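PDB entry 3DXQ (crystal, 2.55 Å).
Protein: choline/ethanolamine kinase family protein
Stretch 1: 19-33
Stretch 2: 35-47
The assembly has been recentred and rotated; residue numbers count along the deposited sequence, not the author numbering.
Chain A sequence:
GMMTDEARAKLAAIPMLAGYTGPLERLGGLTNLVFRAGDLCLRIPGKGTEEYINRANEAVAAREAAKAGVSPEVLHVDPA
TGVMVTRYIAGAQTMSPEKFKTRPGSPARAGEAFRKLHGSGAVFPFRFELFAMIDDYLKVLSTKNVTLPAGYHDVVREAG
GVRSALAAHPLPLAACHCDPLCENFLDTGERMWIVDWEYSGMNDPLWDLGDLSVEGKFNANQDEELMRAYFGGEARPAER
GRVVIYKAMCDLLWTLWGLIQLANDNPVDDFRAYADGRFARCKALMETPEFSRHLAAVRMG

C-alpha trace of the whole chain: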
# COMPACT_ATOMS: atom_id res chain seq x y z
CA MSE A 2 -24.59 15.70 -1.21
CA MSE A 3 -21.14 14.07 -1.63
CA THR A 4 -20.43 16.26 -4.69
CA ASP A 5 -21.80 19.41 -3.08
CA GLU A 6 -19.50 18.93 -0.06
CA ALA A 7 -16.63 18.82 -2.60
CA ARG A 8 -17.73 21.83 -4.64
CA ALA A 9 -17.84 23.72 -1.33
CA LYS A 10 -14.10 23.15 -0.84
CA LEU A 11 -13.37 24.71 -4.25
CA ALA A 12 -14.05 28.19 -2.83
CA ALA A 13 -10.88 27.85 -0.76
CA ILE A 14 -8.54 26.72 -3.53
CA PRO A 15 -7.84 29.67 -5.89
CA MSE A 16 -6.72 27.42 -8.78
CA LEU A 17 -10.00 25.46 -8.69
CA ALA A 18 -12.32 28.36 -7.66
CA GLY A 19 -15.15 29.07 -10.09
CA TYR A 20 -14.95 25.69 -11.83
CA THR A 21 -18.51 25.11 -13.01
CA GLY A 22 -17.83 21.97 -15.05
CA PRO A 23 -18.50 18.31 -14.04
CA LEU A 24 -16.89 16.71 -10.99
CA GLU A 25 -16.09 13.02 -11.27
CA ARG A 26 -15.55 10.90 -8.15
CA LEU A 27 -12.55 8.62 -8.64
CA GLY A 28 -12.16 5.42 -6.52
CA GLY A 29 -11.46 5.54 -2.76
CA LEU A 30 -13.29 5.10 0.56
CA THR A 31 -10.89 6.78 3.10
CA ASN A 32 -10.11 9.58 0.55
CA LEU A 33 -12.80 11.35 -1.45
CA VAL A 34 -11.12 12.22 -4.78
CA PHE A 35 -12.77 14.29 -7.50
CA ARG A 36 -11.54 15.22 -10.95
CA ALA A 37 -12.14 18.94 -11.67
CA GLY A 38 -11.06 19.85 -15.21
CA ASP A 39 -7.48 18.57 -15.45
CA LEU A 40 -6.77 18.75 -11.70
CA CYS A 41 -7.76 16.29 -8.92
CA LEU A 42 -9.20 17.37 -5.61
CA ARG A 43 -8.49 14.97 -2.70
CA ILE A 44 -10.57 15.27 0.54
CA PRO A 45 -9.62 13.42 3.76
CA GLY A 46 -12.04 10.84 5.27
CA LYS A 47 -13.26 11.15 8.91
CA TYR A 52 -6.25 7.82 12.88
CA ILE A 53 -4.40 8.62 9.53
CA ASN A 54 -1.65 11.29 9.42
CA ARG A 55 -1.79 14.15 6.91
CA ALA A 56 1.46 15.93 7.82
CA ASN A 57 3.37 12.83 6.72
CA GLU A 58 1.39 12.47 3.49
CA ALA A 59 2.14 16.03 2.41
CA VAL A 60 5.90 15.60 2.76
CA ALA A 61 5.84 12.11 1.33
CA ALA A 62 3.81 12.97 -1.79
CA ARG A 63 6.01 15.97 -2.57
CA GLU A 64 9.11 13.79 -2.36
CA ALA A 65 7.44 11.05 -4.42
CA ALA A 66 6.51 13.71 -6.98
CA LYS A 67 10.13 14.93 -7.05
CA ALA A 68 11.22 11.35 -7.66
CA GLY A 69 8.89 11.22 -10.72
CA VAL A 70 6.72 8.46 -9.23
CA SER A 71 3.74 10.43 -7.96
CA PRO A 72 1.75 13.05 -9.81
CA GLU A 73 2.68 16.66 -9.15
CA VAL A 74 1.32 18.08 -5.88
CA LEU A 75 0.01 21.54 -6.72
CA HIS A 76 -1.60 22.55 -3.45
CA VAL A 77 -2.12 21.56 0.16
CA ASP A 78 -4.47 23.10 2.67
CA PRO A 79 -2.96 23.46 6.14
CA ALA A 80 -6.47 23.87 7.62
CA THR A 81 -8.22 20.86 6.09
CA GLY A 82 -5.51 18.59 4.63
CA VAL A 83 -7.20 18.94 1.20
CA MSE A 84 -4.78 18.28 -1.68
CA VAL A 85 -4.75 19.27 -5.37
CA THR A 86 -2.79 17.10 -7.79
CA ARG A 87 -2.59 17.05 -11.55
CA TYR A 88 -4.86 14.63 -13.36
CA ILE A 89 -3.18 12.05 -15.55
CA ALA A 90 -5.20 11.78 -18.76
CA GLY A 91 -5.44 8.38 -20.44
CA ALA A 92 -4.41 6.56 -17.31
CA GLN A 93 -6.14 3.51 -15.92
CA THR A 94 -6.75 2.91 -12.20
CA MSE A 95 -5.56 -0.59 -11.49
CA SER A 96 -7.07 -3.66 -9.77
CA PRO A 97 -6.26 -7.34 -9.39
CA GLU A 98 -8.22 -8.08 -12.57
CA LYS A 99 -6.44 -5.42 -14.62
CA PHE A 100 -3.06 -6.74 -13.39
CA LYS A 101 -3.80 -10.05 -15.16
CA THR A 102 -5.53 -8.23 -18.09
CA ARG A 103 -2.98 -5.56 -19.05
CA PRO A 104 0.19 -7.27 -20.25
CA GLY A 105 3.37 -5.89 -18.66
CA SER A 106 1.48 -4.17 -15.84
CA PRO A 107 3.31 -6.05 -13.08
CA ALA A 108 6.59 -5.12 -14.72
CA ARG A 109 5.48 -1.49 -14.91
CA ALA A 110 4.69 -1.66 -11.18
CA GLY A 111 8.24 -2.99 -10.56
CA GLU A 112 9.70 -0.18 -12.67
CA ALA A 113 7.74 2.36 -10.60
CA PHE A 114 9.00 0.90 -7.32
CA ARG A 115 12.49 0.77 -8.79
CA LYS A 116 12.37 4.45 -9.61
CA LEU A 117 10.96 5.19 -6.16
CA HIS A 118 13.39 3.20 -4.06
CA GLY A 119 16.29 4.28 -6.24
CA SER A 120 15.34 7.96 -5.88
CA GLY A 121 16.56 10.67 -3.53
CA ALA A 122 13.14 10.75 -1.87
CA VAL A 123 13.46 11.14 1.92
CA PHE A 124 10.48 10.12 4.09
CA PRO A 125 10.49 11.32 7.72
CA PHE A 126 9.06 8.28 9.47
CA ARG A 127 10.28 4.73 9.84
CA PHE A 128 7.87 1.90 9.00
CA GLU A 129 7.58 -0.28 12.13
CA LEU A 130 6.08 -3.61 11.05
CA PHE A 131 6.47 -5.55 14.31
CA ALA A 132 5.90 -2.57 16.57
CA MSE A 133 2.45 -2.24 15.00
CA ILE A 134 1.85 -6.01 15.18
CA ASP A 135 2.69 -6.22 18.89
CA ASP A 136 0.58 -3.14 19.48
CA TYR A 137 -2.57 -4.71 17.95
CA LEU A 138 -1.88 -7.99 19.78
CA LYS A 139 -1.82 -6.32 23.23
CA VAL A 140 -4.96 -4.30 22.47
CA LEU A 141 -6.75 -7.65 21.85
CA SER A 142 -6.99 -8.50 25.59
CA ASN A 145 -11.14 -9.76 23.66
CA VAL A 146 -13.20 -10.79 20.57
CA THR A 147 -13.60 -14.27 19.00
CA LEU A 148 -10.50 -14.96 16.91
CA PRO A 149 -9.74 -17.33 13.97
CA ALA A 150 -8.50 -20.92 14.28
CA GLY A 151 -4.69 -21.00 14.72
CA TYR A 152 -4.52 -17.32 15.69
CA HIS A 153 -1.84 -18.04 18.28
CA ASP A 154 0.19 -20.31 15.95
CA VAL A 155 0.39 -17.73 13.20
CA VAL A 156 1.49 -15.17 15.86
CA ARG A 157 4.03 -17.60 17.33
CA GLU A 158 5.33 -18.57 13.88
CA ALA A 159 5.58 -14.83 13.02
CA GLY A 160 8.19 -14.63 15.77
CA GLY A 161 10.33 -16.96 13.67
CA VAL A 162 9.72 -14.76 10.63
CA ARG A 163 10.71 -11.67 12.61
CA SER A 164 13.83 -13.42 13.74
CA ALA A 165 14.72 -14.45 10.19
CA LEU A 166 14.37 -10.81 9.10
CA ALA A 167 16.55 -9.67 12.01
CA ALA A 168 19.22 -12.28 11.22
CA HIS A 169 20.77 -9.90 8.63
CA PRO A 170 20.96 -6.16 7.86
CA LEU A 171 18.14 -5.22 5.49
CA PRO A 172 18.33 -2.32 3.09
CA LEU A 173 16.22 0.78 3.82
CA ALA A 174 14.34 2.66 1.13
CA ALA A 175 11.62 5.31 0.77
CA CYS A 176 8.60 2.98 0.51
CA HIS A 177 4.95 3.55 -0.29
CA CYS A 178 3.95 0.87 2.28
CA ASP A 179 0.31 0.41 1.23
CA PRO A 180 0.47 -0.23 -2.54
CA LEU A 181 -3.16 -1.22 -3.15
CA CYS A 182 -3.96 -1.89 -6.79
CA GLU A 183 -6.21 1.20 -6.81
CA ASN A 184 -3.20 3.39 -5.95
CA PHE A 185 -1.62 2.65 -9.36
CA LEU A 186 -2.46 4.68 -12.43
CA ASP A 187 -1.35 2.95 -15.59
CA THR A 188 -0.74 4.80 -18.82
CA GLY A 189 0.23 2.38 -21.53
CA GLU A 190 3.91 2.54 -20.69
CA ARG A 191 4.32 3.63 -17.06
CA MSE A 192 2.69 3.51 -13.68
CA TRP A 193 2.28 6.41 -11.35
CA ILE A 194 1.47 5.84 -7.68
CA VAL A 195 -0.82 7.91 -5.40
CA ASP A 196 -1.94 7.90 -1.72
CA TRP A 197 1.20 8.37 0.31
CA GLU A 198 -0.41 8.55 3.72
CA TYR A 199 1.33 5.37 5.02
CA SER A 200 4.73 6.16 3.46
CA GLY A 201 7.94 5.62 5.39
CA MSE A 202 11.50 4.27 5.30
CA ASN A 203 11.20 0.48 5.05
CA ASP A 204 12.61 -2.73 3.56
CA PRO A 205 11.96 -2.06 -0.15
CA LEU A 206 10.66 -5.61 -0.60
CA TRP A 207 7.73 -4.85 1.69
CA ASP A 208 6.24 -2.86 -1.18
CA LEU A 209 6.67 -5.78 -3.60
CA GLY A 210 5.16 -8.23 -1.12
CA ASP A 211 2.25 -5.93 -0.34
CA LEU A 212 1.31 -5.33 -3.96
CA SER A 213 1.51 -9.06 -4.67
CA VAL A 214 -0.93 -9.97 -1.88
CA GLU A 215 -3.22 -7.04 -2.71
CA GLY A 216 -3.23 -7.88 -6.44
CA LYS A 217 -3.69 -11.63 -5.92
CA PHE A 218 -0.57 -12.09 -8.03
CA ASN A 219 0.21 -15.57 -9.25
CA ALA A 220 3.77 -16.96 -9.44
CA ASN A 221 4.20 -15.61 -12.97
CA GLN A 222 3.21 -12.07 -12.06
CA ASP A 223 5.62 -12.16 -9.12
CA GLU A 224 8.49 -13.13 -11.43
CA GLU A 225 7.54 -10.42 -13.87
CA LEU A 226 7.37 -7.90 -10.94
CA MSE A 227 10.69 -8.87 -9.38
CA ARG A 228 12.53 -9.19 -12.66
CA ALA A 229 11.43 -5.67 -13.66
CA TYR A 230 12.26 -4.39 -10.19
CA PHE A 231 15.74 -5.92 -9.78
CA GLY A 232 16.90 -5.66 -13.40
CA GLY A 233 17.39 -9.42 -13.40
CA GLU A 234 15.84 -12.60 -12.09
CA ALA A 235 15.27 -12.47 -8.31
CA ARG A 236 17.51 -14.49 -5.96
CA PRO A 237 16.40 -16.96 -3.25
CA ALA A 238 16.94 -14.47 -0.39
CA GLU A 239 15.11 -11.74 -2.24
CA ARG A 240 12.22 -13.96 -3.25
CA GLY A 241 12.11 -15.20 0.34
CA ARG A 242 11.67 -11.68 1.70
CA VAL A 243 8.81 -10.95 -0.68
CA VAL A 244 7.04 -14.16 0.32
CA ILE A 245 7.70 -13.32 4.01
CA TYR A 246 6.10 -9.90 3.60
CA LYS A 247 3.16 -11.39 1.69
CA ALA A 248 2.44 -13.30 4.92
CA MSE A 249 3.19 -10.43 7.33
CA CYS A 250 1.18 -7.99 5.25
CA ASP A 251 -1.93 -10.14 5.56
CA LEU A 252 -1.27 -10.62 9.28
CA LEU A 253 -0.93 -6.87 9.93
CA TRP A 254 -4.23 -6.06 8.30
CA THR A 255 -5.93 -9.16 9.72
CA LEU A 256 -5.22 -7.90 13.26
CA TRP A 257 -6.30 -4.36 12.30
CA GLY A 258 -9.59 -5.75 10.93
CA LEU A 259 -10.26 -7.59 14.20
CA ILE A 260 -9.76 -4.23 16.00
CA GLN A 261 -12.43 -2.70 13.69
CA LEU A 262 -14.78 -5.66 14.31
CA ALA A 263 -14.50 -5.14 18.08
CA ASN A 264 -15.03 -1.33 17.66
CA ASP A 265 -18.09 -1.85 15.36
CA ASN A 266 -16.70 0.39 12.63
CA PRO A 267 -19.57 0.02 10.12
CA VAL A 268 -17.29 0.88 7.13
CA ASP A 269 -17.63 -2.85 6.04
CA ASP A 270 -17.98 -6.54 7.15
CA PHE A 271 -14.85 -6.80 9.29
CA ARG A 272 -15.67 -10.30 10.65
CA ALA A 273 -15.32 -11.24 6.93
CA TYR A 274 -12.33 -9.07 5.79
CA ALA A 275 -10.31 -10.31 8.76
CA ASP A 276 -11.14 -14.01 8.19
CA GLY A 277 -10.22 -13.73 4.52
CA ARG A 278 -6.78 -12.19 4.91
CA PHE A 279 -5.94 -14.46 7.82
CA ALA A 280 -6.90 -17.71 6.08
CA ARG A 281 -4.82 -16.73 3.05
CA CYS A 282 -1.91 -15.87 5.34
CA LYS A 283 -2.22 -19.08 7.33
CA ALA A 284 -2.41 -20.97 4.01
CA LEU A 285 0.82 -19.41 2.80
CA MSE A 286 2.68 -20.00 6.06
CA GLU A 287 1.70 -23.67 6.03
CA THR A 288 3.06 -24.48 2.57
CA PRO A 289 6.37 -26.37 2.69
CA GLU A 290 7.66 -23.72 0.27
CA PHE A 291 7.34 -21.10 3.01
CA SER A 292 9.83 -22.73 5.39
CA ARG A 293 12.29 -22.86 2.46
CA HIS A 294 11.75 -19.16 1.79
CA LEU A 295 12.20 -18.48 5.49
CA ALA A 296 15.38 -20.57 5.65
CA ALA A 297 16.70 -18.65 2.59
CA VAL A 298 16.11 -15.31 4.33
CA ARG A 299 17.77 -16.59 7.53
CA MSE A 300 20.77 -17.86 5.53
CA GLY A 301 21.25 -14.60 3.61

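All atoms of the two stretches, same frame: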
# COMPACT_ATOMS: atom_id res chain seq x y z
N GLY A 19 -14.34 28.75 -8.92
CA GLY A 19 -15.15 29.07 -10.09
C GLY A 19 -15.12 28.05 -11.21
O GLY A 19 -15.31 28.39 -12.38
N TYR A 20 -14.88 26.78 -10.87
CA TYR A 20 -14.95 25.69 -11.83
C TYR A 20 -16.37 25.17 -11.81
O TYR A 20 -16.81 24.54 -10.84
CB TYR A 20 -14.00 24.57 -11.46
CG TYR A 20 -14.21 23.31 -12.26
CD1 TYR A 20 -13.64 23.17 -13.52
CD2 TYR A 20 -14.95 22.25 -11.74
CE1 TYR A 20 -13.82 22.00 -14.26
CE2 TYR A 20 -15.14 21.09 -12.47
CZ TYR A 20 -14.58 20.97 -13.73
OH TYR A 20 -14.76 19.82 -14.45
N THR A 21 -17.08 25.42 -12.91
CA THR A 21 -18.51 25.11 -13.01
C THR A 21 -18.79 23.86 -13.85
O THR A 21 -19.93 23.49 -14.05
CB THR A 21 -19.25 26.31 -13.59
OG1 THR A 21 -18.84 26.49 -14.95
CG2 THR A 21 -18.94 27.59 -12.77
N GLY A 22 -17.73 23.23 -14.32
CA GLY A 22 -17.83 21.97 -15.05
C GLY A 22 -18.10 20.77 -14.15
O GLY A 22 -18.25 20.92 -12.93
N PRO A 23 -18.18 19.56 -14.75
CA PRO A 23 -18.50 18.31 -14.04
C PRO A 23 -17.38 17.83 -13.13
O PRO A 23 -16.22 17.99 -13.46
CB PRO A 23 -18.71 17.29 -15.16
CG PRO A 23 -18.23 17.90 -16.39
CD PRO A 23 -17.97 19.35 -16.19
N LEU A 24 -17.78 17.23 -12.01
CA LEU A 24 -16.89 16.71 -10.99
C LEU A 24 -17.08 15.21 -10.89
O LEU A 24 -18.12 14.74 -10.44
CB LEU A 24 -17.24 17.30 -9.64
CG LEU A 24 -16.66 18.64 -9.27
CD1 LEU A 24 -17.36 19.14 -8.01
CD2 LEU A 24 -15.20 18.45 -9.04
N GLU A 25 -16.04 14.47 -11.27
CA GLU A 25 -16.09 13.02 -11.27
C GLU A 25 -15.38 12.44 -10.06
O GLU A 25 -14.21 12.73 -9.83
CB GLU A 25 -15.45 12.46 -12.54
CG GLU A 25 -15.34 10.94 -12.57
CD GLU A 25 -14.52 10.44 -13.73
OE1 GLU A 25 -14.37 11.21 -14.69
OE2 GLU A 25 -14.04 9.29 -13.66
N ARG A 26 -16.09 11.61 -9.31
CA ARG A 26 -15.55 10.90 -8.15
C ARG A 26 -14.71 9.74 -8.66
O ARG A 26 -15.21 8.89 -9.40
CB ARG A 26 -16.71 10.40 -7.27
CG ARG A 26 -16.35 9.47 -6.11
CD ARG A 26 -15.84 10.22 -4.90
NE ARG A 26 -15.53 9.31 -3.80
CZ ARG A 26 -16.43 8.75 -3.00
NH1 ARG A 26 -17.73 8.97 -3.16
NH2 ARG A 26 -16.03 7.94 -2.02
N LEU A 27 -13.44 9.71 -8.28
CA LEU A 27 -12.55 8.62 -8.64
C LEU A 27 -12.38 7.75 -7.39
O LEU A 27 -12.39 8.27 -6.27
CB LEU A 27 -11.19 9.16 -9.07
CG LEU A 27 -11.19 10.34 -10.05
CD1 LEU A 27 -9.84 11.09 -10.03
CD2 LEU A 27 -11.53 9.88 -11.46
N GLY A 28 -12.22 6.43 -7.60
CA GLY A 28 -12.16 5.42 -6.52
C GLY A 28 -11.51 5.81 -5.19
O GLY A 28 -10.55 6.59 -5.16
N GLY A 29 -12.05 5.28 -4.08
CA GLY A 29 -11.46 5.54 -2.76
C GLY A 29 -12.44 5.81 -1.63
O GLY A 29 -13.16 6.81 -1.65
N LEU A 30 -12.43 4.94 -0.62
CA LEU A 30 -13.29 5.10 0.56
C LEU A 30 -12.71 6.14 1.55
O LEU A 30 -13.34 7.18 1.80
CB LEU A 30 -13.49 3.74 1.25
N THR A 31 -11.51 5.88 2.09
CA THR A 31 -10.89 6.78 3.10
C THR A 31 -10.45 8.18 2.55
O THR A 31 -10.19 9.12 3.31
CB THR A 31 -9.71 6.06 3.90
OG1 THR A 31 -8.55 5.90 3.06
CG2 THR A 31 -10.14 4.69 4.46
N ASN A 32 -10.37 8.30 1.23
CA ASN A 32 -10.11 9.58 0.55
C ASN A 32 -11.16 9.83 -0.53
O ASN A 32 -11.30 9.03 -1.46
CB ASN A 32 -8.72 9.59 -0.10
CG ASN A 32 -7.61 9.90 0.87
OD1 ASN A 32 -7.79 10.67 1.81
ND2 ASN A 32 -6.43 9.32 0.63
N LEU A 33 -11.89 10.93 -0.40
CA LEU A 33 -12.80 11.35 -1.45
C LEU A 33 -11.92 12.08 -2.48
O LEU A 33 -11.19 13.00 -2.13
CB LEU A 33 -13.91 12.25 -0.88
CG LEU A 33 -14.70 11.70 0.33
CD1 LEU A 33 -15.77 12.70 0.84
CD2 LEU A 33 -15.34 10.35 0.01
N PHE A 35 -11.99 13.84 -6.37
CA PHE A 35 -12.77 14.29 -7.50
C PHE A 35 -11.95 14.93 -8.60
O PHE A 35 -11.10 15.77 -8.34
CB PHE A 35 -13.80 15.32 -7.03
CG PHE A 35 -14.72 14.79 -6.00
CD1 PHE A 35 -15.91 14.17 -6.38
CD2 PHE A 35 -14.39 14.85 -4.66
CE1 PHE A 35 -16.76 13.67 -5.44
CE2 PHE A 35 -15.24 14.34 -3.71
CZ PHE A 35 -16.43 13.75 -4.10
N ARG A 36 -12.23 14.59 -9.84
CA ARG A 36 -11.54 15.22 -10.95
C ARG A 36 -12.27 16.49 -11.34
O ARG A 36 -13.45 16.43 -11.65
CB ARG A 36 -11.48 14.26 -12.12
CG ARG A 36 -10.65 14.78 -13.25
CD ARG A 36 -10.80 13.94 -14.47
NE ARG A 36 -10.55 14.76 -15.64
CZ ARG A 36 -10.69 14.33 -16.89
NH1 ARG A 36 -11.07 13.07 -17.12
NH2 ARG A 36 -10.44 15.17 -17.89
N ALA A 37 -11.58 17.64 -11.31
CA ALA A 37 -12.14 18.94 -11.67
C ALA A 37 -11.31 19.51 -12.80
O ALA A 37 -10.22 20.05 -12.56
CB ALA A 37 -12.12 19.86 -10.48
N GLY A 38 -11.80 19.39 -14.03
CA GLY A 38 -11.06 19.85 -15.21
C GLY A 38 -9.92 18.89 -15.47
O GLY A 38 -10.15 17.73 -15.79
N ASP A 39 -8.70 19.37 -15.29
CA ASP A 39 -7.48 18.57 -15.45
C ASP A 39 -6.74 18.42 -14.11
O ASP A 39 -5.61 17.96 -14.07
CB ASP A 39 -6.59 19.24 -16.51
CG ASP A 39 -7.33 19.47 -17.81
OD1 ASP A 39 -7.92 18.51 -18.30
OD2 ASP A 39 -7.35 20.61 -18.33
N LEU A 40 -7.39 18.84 -13.02
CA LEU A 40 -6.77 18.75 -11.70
C LEU A 40 -7.61 17.77 -10.89
O LEU A 40 -8.75 17.52 -11.25
CB LEU A 40 -6.74 20.14 -11.04
CG LEU A 40 -6.04 21.26 -11.80
CD1 LEU A 40 -6.29 22.62 -11.17
CD2 LEU A 40 -4.56 21.01 -11.89
N CYS A 41 -7.03 17.20 -9.84
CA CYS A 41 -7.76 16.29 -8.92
C CYS A 41 -7.80 16.89 -7.54
O CYS A 41 -6.79 17.35 -7.01
CB CYS A 41 -7.11 14.93 -8.80
SG CYS A 41 -7.12 13.95 -10.23
N LEU A 42 -8.98 16.88 -6.96
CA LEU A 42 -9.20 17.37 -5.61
C LEU A 42 -9.29 16.15 -4.70
O LEU A 42 -10.07 15.25 -4.99
CB LEU A 42 -10.51 18.16 -5.58
CG LEU A 42 -10.89 18.87 -4.29
CD1 LEU A 42 -9.90 19.96 -3.91
CD2 LEU A 42 -12.25 19.46 -4.47
N ARG A 43 -8.47 16.09 -3.65
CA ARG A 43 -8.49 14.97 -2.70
C ARG A 43 -8.93 15.46 -1.31
O ARG A 43 -8.29 16.33 -0.72
CB ARG A 43 -7.10 14.34 -2.62
CG ARG A 43 -6.34 14.33 -3.95
CD ARG A 43 -5.05 13.51 -3.87
NE ARG A 43 -5.27 12.08 -4.14
CZ ARG A 43 -5.32 11.53 -5.35
NH1 ARG A 43 -5.16 12.26 -6.45
NH2 ARG A 43 -5.52 10.21 -5.47
N ILE A 44 -10.02 14.90 -0.79
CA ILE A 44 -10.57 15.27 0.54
C ILE A 44 -10.33 14.14 1.54
O ILE A 44 -10.60 12.98 1.22
CB ILE A 44 -12.09 15.50 0.51
CG1 ILE A 44 -12.50 16.58 -0.51
CG2 ILE A 44 -12.58 15.89 1.92
CD1 ILE A 44 -12.77 17.94 0.10
N PRO A 45 -9.83 14.45 2.74
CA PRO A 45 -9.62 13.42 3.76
C PRO A 45 -10.90 12.84 4.42
O PRO A 45 -11.83 13.59 4.76
CB PRO A 45 -8.76 14.14 4.80
CG PRO A 45 -8.29 15.39 4.14
CD PRO A 45 -9.35 15.76 3.21
N GLY A 46 -10.92 11.52 4.61
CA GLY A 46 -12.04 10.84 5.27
C GLY A 46 -11.96 10.78 6.80
O GLY A 46 -10.90 10.40 7.37
N LYS A 47 -13.09 11.12 7.44
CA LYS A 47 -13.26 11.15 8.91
C LYS A 47 -12.82 9.87 9.66
O LYS A 47 -11.65 9.75 10.10
CB LYS A 47 -14.73 11.45 9.23

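Three residues account for much of the surface covered in this contact: Phe-35, Leu-33 and Arg-36. They lie on one strand, whose later part, 35-37, is flanked by 24-27 on one side and by the returning strand on the other, while its earlier part, 32-33, pairs with the later part of the returning strand.

Phe-35 is buried and has the largest covered area; a large apolar ring suits a site where Leu-24, Arg-26 and Leu-33 all pack against the side chain. It pairs with Arg-26 across an antiparallel, non-hydrogen-bonded position, their CA atoms 4.4 Å apart, so both side chains project from the same face of the sheet. The ring meets the aliphatic part of the arginine, with Arg-26 CD 3.6 Å from Phe-35 CE1. Arginine suits this exposed site because its methylenes can pack against an aromatic ring while its charged end reaches polar groups; here Arg-26 NH2 donates a hydrogen bond to Gly-29 O at 3.1 Å. On the same face, Leu-24 CD2 lies 4.0 Å from Phe-35 CB and 3.7 Å from Ala-37 CB. Ala-37 CB also sits over the face of the Tyr-20 ring, 4.1 Å from its centroid, a CH-pi contact for which a compact side chain is well suited. The tyrosine hydroxyl is anchored in its own stretch, Tyr-20 OH donating to Pro-23 O at 2.5 Å.

Leu-33 joins the second ladder. It forms a hydrogen-bonded pair with Ile-44: Leu-33 N donates to Ile-44 O at 2.9 Å, and Ile-44 N donates to Leu-33 O at 2.6 Å along a nearly straight line. Their side chains share a face, with Leu-33 CB 4.0 Å from Ile-44 CB. Leu-33 CB also comes within 3.8 Å of Phe-35 CE2, so an apolar leucine suits a place with apolar neighbours on both counts. The ladder extends to a weak hydrogen bond from Gly-46 N to Thr-31 O, 2.8 Å long but bent. Glycine fits there, since a CB on Gly-46 would clash with Thr-31 O.

Arg-36 is held through its backbone by Glu-25. Arg-36 N donates to Glu-25 O at 2.7 Å, while the return bond from Glu-25 N to Arg-36 O is longer, 3.3 Å. Both side chains occupy the face opposite Phe-35, but the pairing of charges is loose: Glu-25 OE1 is 4.5 Å from Arg-36 NH1 and well out of the guanidinium plane, so the attraction is electrostatic only. The long arginine chain instead spans from the strand to the type II' turn, where Arg-36 NE donates to Gly-38 O at 3.0 Å. Glycine readily adopts the positive phi that Gly-38 has in this turn.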